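Alkyl hydroperoxide reductase, C subunit (Enterococcus faecalis, PDB 5Y63) probably reduces hydrogen peroxide and organic hydroperoxides to water and alcohols as a thiol-dependent 2-Cys peroxiredoxin, protecting the cell against oxidative stress. Local coordinates at residues 64-75 with 156-167. Numbering follows the deposited sequence.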
ATOM      1  N   ASP A  64       0.138 -40.318  35.939  1.00 69.66           N
ATOM      2  CA  ASP A  64       1.584 -40.510  36.072  1.00 70.37           C
ATOM      3  C   ASP A  64       2.299 -39.217  36.464  1.00 68.21           C
ATOM      4  O   ASP A  64       3.349 -39.259  37.102  1.00 68.41           O
ATOM      5  CB  ASP A  64       2.188 -41.092  34.786  1.00 71.72           C
ATOM      6  CG  ASP A  64       1.990 -42.601  34.674  1.00 74.86           C
ATOM      7  OD1 ASP A  64       2.243 -43.319  35.668  1.00 76.95           O
ATOM      8  OD2 ASP A  64       1.591 -43.072  33.589  1.00 76.24           O
ATOM      9  N   MET A  65       1.739 -38.073  36.076  1.00 66.27           N
ATOM     10  CA  MET A  65       2.251 -36.780  36.534  1.00 65.02           C
ATOM     11  C   MET A  65       1.955 -36.562  38.016  1.00 66.45           C
ATOM     12  O   MET A  65       2.715 -35.885  38.708  1.00 67.28           O
ATOM     13  CB  MET A  65       1.667 -35.628  35.707  1.00 62.75           C
ATOM     14  CG  MET A  65       2.322 -35.450  34.348  1.00 60.64           C
ATOM     15  SD  MET A  65       4.049 -34.942  34.469  1.00 58.88           S
ATOM     16  CE  MET A  65       3.891 -33.220  34.932  1.00 58.48           C
ATOM     17  N   GLN A  66       0.855 -37.131  38.500  1.00 67.92           N
ATOM     18  CA  GLN A  66       0.512 -37.056  39.920  1.00 69.77           C
ATOM     19  C   GLN A  66       1.493 -37.851  40.782  1.00 71.13           C
ATOM     20  O   GLN A  66       1.901 -37.384  41.845  1.00 73.08           O
ATOM     21  CB  GLN A  66      -0.926 -37.540  40.162  1.00 70.10           C
ATOM     22  CG  GLN A  66      -1.355 -37.559  41.625  1.00 71.21           C
ATOM     23  CD  GLN A  66      -1.060 -36.255  42.350  1.00 71.04           C
ATOM     24  OE1 GLN A  66      -1.285 -35.170  41.814  1.00 70.69           O
ATOM     25  NE2 GLN A  66      -0.557 -36.355  43.575  1.00 72.42           N
ATOM     26  N   GLU A  67       1.872 -39.043  40.324  1.00 71.51           N
ATOM     27  CA  GLU A  67       2.846 -39.873  41.040  1.00 72.23           C
ATOM     28  C   GLU A  67       4.171 -39.147  41.268  1.00 70.24           C
ATOM     29  O   GLU A  67       4.789 -39.297  42.322  1.00 71.96           O
ATOM     30  CB  GLU A  67       3.105 -41.178  40.285  1.00 74.43           C
ATOM     31  CG  GLU A  67       1.940 -42.151  40.309  1.00 77.18           C
ATOM     32  CD  GLU A  67       2.224 -43.415  39.522  1.00 80.12           C
ATOM     33  OE1 GLU A  67       3.297 -44.022  39.733  1.00 81.92           O
ATOM     34  OE2 GLU A  67       1.371 -43.805  38.696  1.00 82.02           O
ATOM     35  N   HIS A  68       4.598 -38.358  40.285  1.00 67.01           N
ATOM     36  CA  HIS A  68       5.861 -37.627  40.367  1.00 65.80           C
ATOM     37  C   HIS A  68       5.678 -36.185  40.842  1.00 65.51           C
ATOM     38  O   HIS A  68       6.629 -35.403  40.826  1.00 64.62           O
ATOM     39  CB  HIS A  68       6.557 -37.628  39.004  1.00 64.13           C
ATOM     40  CG  HIS A  68       6.823 -38.998  38.463  1.00 63.91           C
ATOM     41  ND1 HIS A  68       5.855 -39.751  37.833  1.00 63.84           N
ATOM     42  CD2 HIS A  68       7.950 -39.748  38.450  1.00 64.32           C
ATOM     43  CE1 HIS A  68       6.373 -40.907  37.460  1.00 64.18           C
ATOM     44  NE2 HIS A  68       7.642 -40.930  37.822  1.00 64.82           N
ATOM     45  N   TYR A  69       4.468 -35.834  41.273  1.00 66.25           N
ATOM     46  CA  TYR A  69       4.167 -34.462  41.676  1.00 67.69           C
ATOM     47  C   TYR A  69       4.847 -34.099  42.992  1.00 69.55           C
ATOM     48  O   TYR A  69       5.299 -32.966  43.165  1.00 70.20           O
ATOM     49  CB  TYR A  69       2.653 -34.250  41.785  1.00 68.03           C
ATOM     50  CG  TYR A  69       2.252 -32.849  42.201  1.00 68.42           C
ATOM     51  CD1 TYR A  69       2.754 -31.732  41.537  1.00 68.06           C
ATOM     52  CD2 TYR A  69       1.361 -32.643  43.251  1.00 69.65           C
ATOM     53  CE1 TYR A  69       2.388 -30.449  41.915  1.00 68.47           C
ATOM     54  CE2 TYR A  69       0.988 -31.366  43.635  1.00 70.13           C
ATOM     55  CZ  TYR A  69       1.503 -30.272  42.964  1.00 69.27           C
ATOM     56  OH  TYR A  69       1.133 -29.002  43.342  1.00 68.83           O
ATOM     57  N   ALA A  70       4.917 -35.059  43.911  1.00 70.93           N
ATOM     58  CA  ALA A  70       5.611 -34.860  45.181  1.00 72.26           C
ATOM     59  C   ALA A  70       7.104 -34.629  44.959  1.00 72.46           C
ATOM     60  O   ALA A  70       7.709 -33.779  45.612  1.00 73.26           O
ATOM     61  CB  ALA A  70       5.392 -36.052  46.099  1.00 73.76           C
ATOM     62  N   HIS A  71       7.692 -35.387  44.037  1.00 72.49           N
ATOM     63  CA  HIS A  71       9.101 -35.221  43.683  1.00 73.62           C
ATOM     64  C   HIS A  71       9.355 -33.884  42.973  1.00 73.23           C
ATOM     65  O   HIS A  71      10.401 -33.263  43.169  1.00 73.77           O
ATOM     66  CB  HIS A  71       9.574 -36.397  42.817  1.00 73.96           C
ATOM     67  CG  HIS A  71      11.019 -36.325  42.426  1.00 75.05           C
ATOM     68  ND1 HIS A  71      11.991 -35.785  43.242  1.00 76.89           N
ATOM     69  CD2 HIS A  71      11.660 -36.752  41.312  1.00 74.73           C
ATOM     70  CE1 HIS A  71      13.164 -35.867  42.641  1.00 76.58           C
ATOM     71  NE2 HIS A  71      12.992 -36.451  41.468  1.00 75.66           N
ATOM     72  N   LEU A  72       8.398 -33.447  42.154  1.00 72.17           N
ATOM     73  CA  LEU A  72       8.472 -32.135  41.505  1.00 70.81           C
ATOM     74  C   LEU A  72       8.315 -31.008  42.522  1.00 71.63           C
ATOM     75  O   LEU A  72       9.049 -30.019  42.476  1.00 71.59           O
ATOM     76  CB  LEU A  72       7.413 -32.013  40.404  1.00 69.22           C
ATOM     77  CG  LEU A  72       7.702 -32.838  39.146  1.00 68.00           C
ATOM     78  CD1 LEU A  72       6.430 -33.094  38.352  1.00 67.03           C
ATOM     79  CD2 LEU A  72       8.753 -32.162  38.279  1.00 66.92           C
ATOM     80  N   GLN A  73       7.358 -31.164  43.437  1.00 72.61           N
ATOM     81  CA  GLN A  73       7.206 -30.257  44.581  1.00 73.56           C
ATOM     82  C   GLN A  73       8.530 -30.094  45.327  1.00 74.04           C
ATOM     83  O   GLN A  73       8.924 -28.978  45.672  1.00 73.04           O
ATOM     84  CB  GLN A  73       6.140 -30.783  45.550  1.00 74.83           C
ATOM     85  CG  GLN A  73       4.709 -30.490  45.137  1.00 74.95           C
ATOM     86  CD  GLN A  73       4.272 -29.088  45.519  1.00 76.66           C
ATOM     87  OE1 GLN A  73       4.724 -28.104  44.929  1.00 77.26           O
ATOM     88  NE2 GLN A  73       3.386 -28.988  46.508  1.00 77.62           N
ATOM     89  N   GLU A  74       9.206 -31.217  45.563  1.00 74.73           N
ATOM     90  CA  GLU A  74      10.503 -31.232  46.245  1.00 76.28           C
ATOM     91  C   GLU A  74      11.551 -30.414  45.482  1.00 74.50           C
ATOM     92  O   GLU A  74      12.413 -29.784  46.095  1.00 75.11           O
ATOM     93  CB  GLU A  74      10.998 -32.675  46.424  1.00 77.71           C
ATOM     94  CG  GLU A  74      12.080 -32.852  47.483  1.00 79.73           C
ATOM     95  CD  GLU A  74      11.546 -32.763  48.901  1.00 82.16           C
ATOM     96  OE1 GLU A  74      10.449 -33.302  49.165  1.00 82.90           O
ATOM     97  OE2 GLU A  74      12.230 -32.160  49.756  1.00 83.95           O
ATOM     98  N   LEU A  75      11.463 -30.425  44.151  1.00 71.65           N
ATOM     99  CA  LEU A  75      12.361 -29.647  43.289  1.00 69.48           C
ATOM    100  C   LEU A  75      11.896 -28.195  43.073  1.00 68.38           C
ATOM    101  O   LEU A  75      12.364 -27.523  42.149  1.00 66.44           O
ATOM    102  CB  LEU A  75      12.522 -30.354  41.936  1.00 67.62           C
ATOM    103  CG  LEU A  75      13.211 -31.722  41.969  1.00 67.45           C
ATOM    104  CD1 LEU A  75      12.915 -32.519  40.709  1.00 66.07           C
ATOM    105  CD2 LEU A  75      14.712 -31.566  42.159  1.00 68.06           C
ATOM    106  N   ALA A 156       6.425 -39.357  32.130  1.00 62.91           N
ATOM    107  CA  ALA A 156       6.615 -38.419  33.237  1.00 62.81           C
ATOM    108  C   ALA A 156       8.048 -38.403  33.770  1.00 63.85           C
ATOM    109  O   ALA A 156       8.546 -37.351  34.164  1.00 64.95           O
ATOM    110  CB  ALA A 156       5.646 -38.740  34.364  1.00 63.17           C
ATOM    111  N   GLU A 157       8.702 -39.562  33.781  1.00 65.05           N
ATOM    112  CA  GLU A 157      10.074 -39.675  34.285  1.00 65.85           C
ATOM    113  C   GLU A 157      11.045 -38.824  33.473  1.00 64.60           C
ATOM    114  O   GLU A 157      11.869 -38.102  34.036  1.00 63.77           O
ATOM    115  CB  GLU A 157      10.533 -41.136  34.274  1.00 68.00           C
ATOM    116  CG  GLU A 157       9.819 -42.016  35.291  1.00 69.92           C
ATOM    117  CD  GLU A 157      10.306 -43.455  35.277  1.00 72.35           C
ATOM    118  OE1 GLU A 157      11.039 -43.840  34.340  1.00 73.65           O
ATOM    119  OE2 GLU A 157       9.950 -44.207  36.208  1.00 73.10           O
ATOM    120  N   GLU A 158      10.940 -38.916  32.151  1.00 64.20           N
ATOM    121  CA  GLU A 158      11.757 -38.105  31.249  1.00 63.08           C
ATOM    122  C   GLU A 158      11.497 -36.616  31.470  1.00 62.15           C
ATOM    123  O   GLU A 158      12.429 -35.810  31.469  1.00 61.75           O
ATOM    124  CB  GLU A 158      11.473 -38.485  29.791  1.00 62.67           C
ATOM    125  CG  GLU A 158      12.165 -37.617  28.743  1.00 62.43           C
ATOM    126  CD  GLU A 158      13.682 -37.683  28.797  1.00 62.91           C
ATOM    127  OE1 GLU A 158      14.238 -38.601  29.437  1.00 64.02           O
ATOM    128  OE2 GLU A 158      14.328 -36.806  28.188  1.00 63.04           O
ATOM    129  N   LEU A 159      10.229 -36.263  31.663  1.00 61.75           N
ATOM    130  CA  LEU A 159       9.835 -34.875  31.895  1.00 61.27           C
ATOM    131  C   LEU A 159      10.375 -34.330  33.220  1.00 60.97           C
ATOM    132  O   LEU A 159      10.622 -33.130  33.345  1.00 60.58           O
ATOM    133  CB  LEU A 159       8.310 -34.745  31.850  1.00 62.09           C
ATOM    134  CG  LEU A 159       7.716 -33.333  31.853  1.00 62.86           C
ATOM    135  CD1 LEU A 159       8.396 -32.422  30.839  1.00 62.62           C
ATOM    136  CD2 LEU A 159       6.222 -33.408  31.578  1.00 63.06           C
ATOM    137  N   VAL A 160      10.554 -35.207  34.205  1.00 61.15           N
ATOM    138  CA  VAL A 160      11.214 -34.836  35.455  1.00 61.15           C
ATOM    139  C   VAL A 160      12.722 -34.699  35.239  1.00 61.72           C
ATOM    140  O   VAL A 160      13.344 -33.788  35.784  1.00 62.66           O
ATOM    141  CB  VAL A 160      10.933 -35.854  36.580  1.00 61.24           C
ATOM    142  CG1 VAL A 160      11.762 -35.540  37.819  1.00 61.75           C
ATOM    143  CG2 VAL A 160       9.453 -35.858  36.936  1.00 61.03           C
ATOM    144  N   ARG A 161      13.302 -35.601  34.449  1.00 62.66           N
ATOM    145  CA  ARG A 161      14.735 -35.558  34.150  1.00 63.27           C
ATOM    146  C   ARG A 161      15.135 -34.240  33.496  1.00 62.77           C
ATOM    147  O   ARG A 161      16.132 -33.632  33.883  1.00 63.75           O
ATOM    148  CB  ARG A 161      15.147 -36.720  33.244  1.00 64.02           C
ATOM    149  CG  ARG A 161      16.655 -36.896  33.128  1.00 65.52           C
ATOM    150  CD  ARG A 161      17.042 -37.837  31.999  1.00 66.80           C
ATOM    151  NE  ARG A 161      16.715 -37.292  30.679  1.00 66.34           N
ATOM    152  CZ  ARG A 161      17.400 -36.334  30.055  1.00 65.66           C
ATOM    153  NH1 ARG A 161      18.475 -35.779  30.614  1.00 66.05           N
ATOM    154  NH2 ARG A 161      17.003 -35.920  28.858  1.00 65.23           N
ATOM    155  N   LYS A 162      14.359 -33.810  32.504  1.00 61.97           N
ATOM    156  CA  LYS A 162      14.616 -32.546  31.815  1.00 61.59           C
ATOM    157  C   LYS A 162      14.633 -31.359  32.774  1.00 60.95           C
ATOM    158  O   LYS A 162      15.452 -30.452  32.630  1.00 60.35           O
ATOM    159  CB  LYS A 162      13.566 -32.299  30.728  1.00 62.27           C
ATOM    160  CG  LYS A 162      13.725 -33.165  29.491  1.00 63.52           C
ATOM    161  CD  LYS A 162      12.813 -32.676  28.378  1.00 64.41           C
ATOM    162  CE  LYS A 162      13.056 -33.424  27.080  1.00 65.31           C
ATOM    163  NZ  LYS A 162      12.267 -32.823  25.971  1.00 64.97           N
ATOM    164  N   LEU A 163      13.721 -31.369  33.742  1.00 61.06           N
ATOM    165  CA  LEU A 163      13.621 -30.289  34.718  1.00 61.43           C
ATOM    166  C   LEU A 163      14.846 -30.245  35.623  1.00 62.06           C
ATOM    167  O   LEU A 163      15.394 -29.171  35.881  1.00 62.09           O
ATOM    168  CB  LEU A 163      12.352 -30.431  35.557  1.00 62.07           C
ATOM    169  CG  LEU A 163      12.170 -29.330  36.609  1.00 63.18           C
ATOM    170  CD1 LEU A 163      10.800 -28.689  36.504  1.00 62.89           C
ATOM    171  CD2 LEU A 163      12.411 -29.863  38.013  1.00 64.70           C
ATOM    172  N   GLU A 164      15.263 -31.410  36.110  1.00 62.31           N
ATOM    173  CA  GLU A 164      16.479 -31.509  36.908  1.00 63.25           C
ATOM    174  C   GLU A 164      17.694 -31.099  36.081  1.00 62.74           C
ATOM    175  O   GLU A 164      18.559 -30.369  36.564  1.00 63.38           O
ATOM    176  CB  GLU A 164      16.664 -32.926  37.452  1.00 64.54           C
ATOM    177  CG  GLU A 164      15.658 -33.315  38.527  1.00 65.68           C
ATOM    178  CD  GLU A 164      15.973 -34.650  39.181  1.00 67.77           C
ATOM    179  OE1 GLU A 164      17.155 -35.057  39.190  1.00 69.30           O
ATOM    180  OE2 GLU A 164      15.036 -35.297  39.694  1.00 69.00           O
ATOM    181  N   ALA A 165      17.744 -31.564  34.833  1.00 61.93           N
ATOM    182  CA  ALA A 165      18.828 -31.217  33.910  1.00 61.68           C
ATOM    183  C   ALA A 165      18.905 -29.713  33.655  1.00 61.90           C
ATOM    184  O   ALA A 165      19.995 -29.149  33.600  1.00 62.39           O
ATOM    185  CB  ALA A 165      18.664 -31.962  32.594  1.00 60.96           C
ATOM    186  N   SER A 166      17.747 -29.073  33.497  1.00 62.00           N
ATOM    187  CA  SER A 166      17.688 -27.629  33.265  1.00 62.35           C
ATOM    188  C   SER A 166      18.018 -26.835  34.531  1.00 62.87           C
ATOM    189  O   SER A 166      18.658 -25.788  34.456  1.00 63.12           O
ATOM    190  CB  SER A 166      16.314 -27.225  32.730  1.00 62.27           C
ATOM    191  OG  SER A 166      15.289 -27.596  33.629  1.00 64.09           O
ATOM    192  N   GLN A 167      17.573 -27.332  35.686  1.00 63.27           N
ATOM    193  CA  GLN A 167      17.918 -26.729  36.982  1.00 64.31           C
ATOM    194  C   GLN A 167      19.414 -26.816  37.269  1.00 66.29           C
ATOM    195  O   GLN A 167      19.998 -25.895  37.840  1.00 67.07           O
ATOM    196  CB  GLN A 167      17.156 -27.408  38.120  1.00 64.03           C
ATOM    197  CG  GLN A 167      15.724 -26.933  38.295  1.00 63.25           C
ATOM    198  CD  GLN A 167      15.028 -27.606  39.462  1.00 63.64           C
ATOM    199  OE1 GLN A 167      15.583 -28.502  40.097  1.00 64.40           O
ATOM    200  NE2 GLN A 167      13.804 -27.178  39.751  1.00 63.34           N
TER
HETATM  201  O   HOH W   1       7.891 -43.568  38.219  1.00 60.19           O
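In this thioredoxin-fold peroxiredoxin, the kinked helix pair 58-67 and 69-74, starting at the predicted peroxidatic Cys58, packs on helix 156-171 over the central sheet. Helices 69-74 and 156-167 run parallel, 4° apart. Val160 sits in the middle: CG2 meets His68 CB and Leu72 CD2, and Val160 CG1 lies 3.7 Å from His71 CD2. Nearer the sheet, Met65 SD touches Leu159 CD2 at 3.9 Å. Leu75 CD1 lies between Leu163 CD2 (3.8 Å) and Glu164 CG (3.6 Å), over one face of the His71 ring. Beside Ala156 CB, His68 ND1 donates to Asp64 O at 2.7 Å, which helps hold the ring at the break between the helices. NE2 shares a water with Glu157 OE2. His71 CG, anti to the backbone N (chi1 -179°), carries the ring to Glu164. His71 NE2 donates to Glu164 OE2 at 2.9 Å, but the bond is bent (131°), with ring and carboxylate perpendicular. Gln167 NE2 reaches Leu75 O at 2.8 Å, in the carbonyl plane, where helix 69-74 ends. Lys162 salt-bridges Glu146 of the second subunit. Apolar side chains thus meet on the sheet side and two hydrogen bonds join the helices; Glu164 would tend to stabilise a protonated His71.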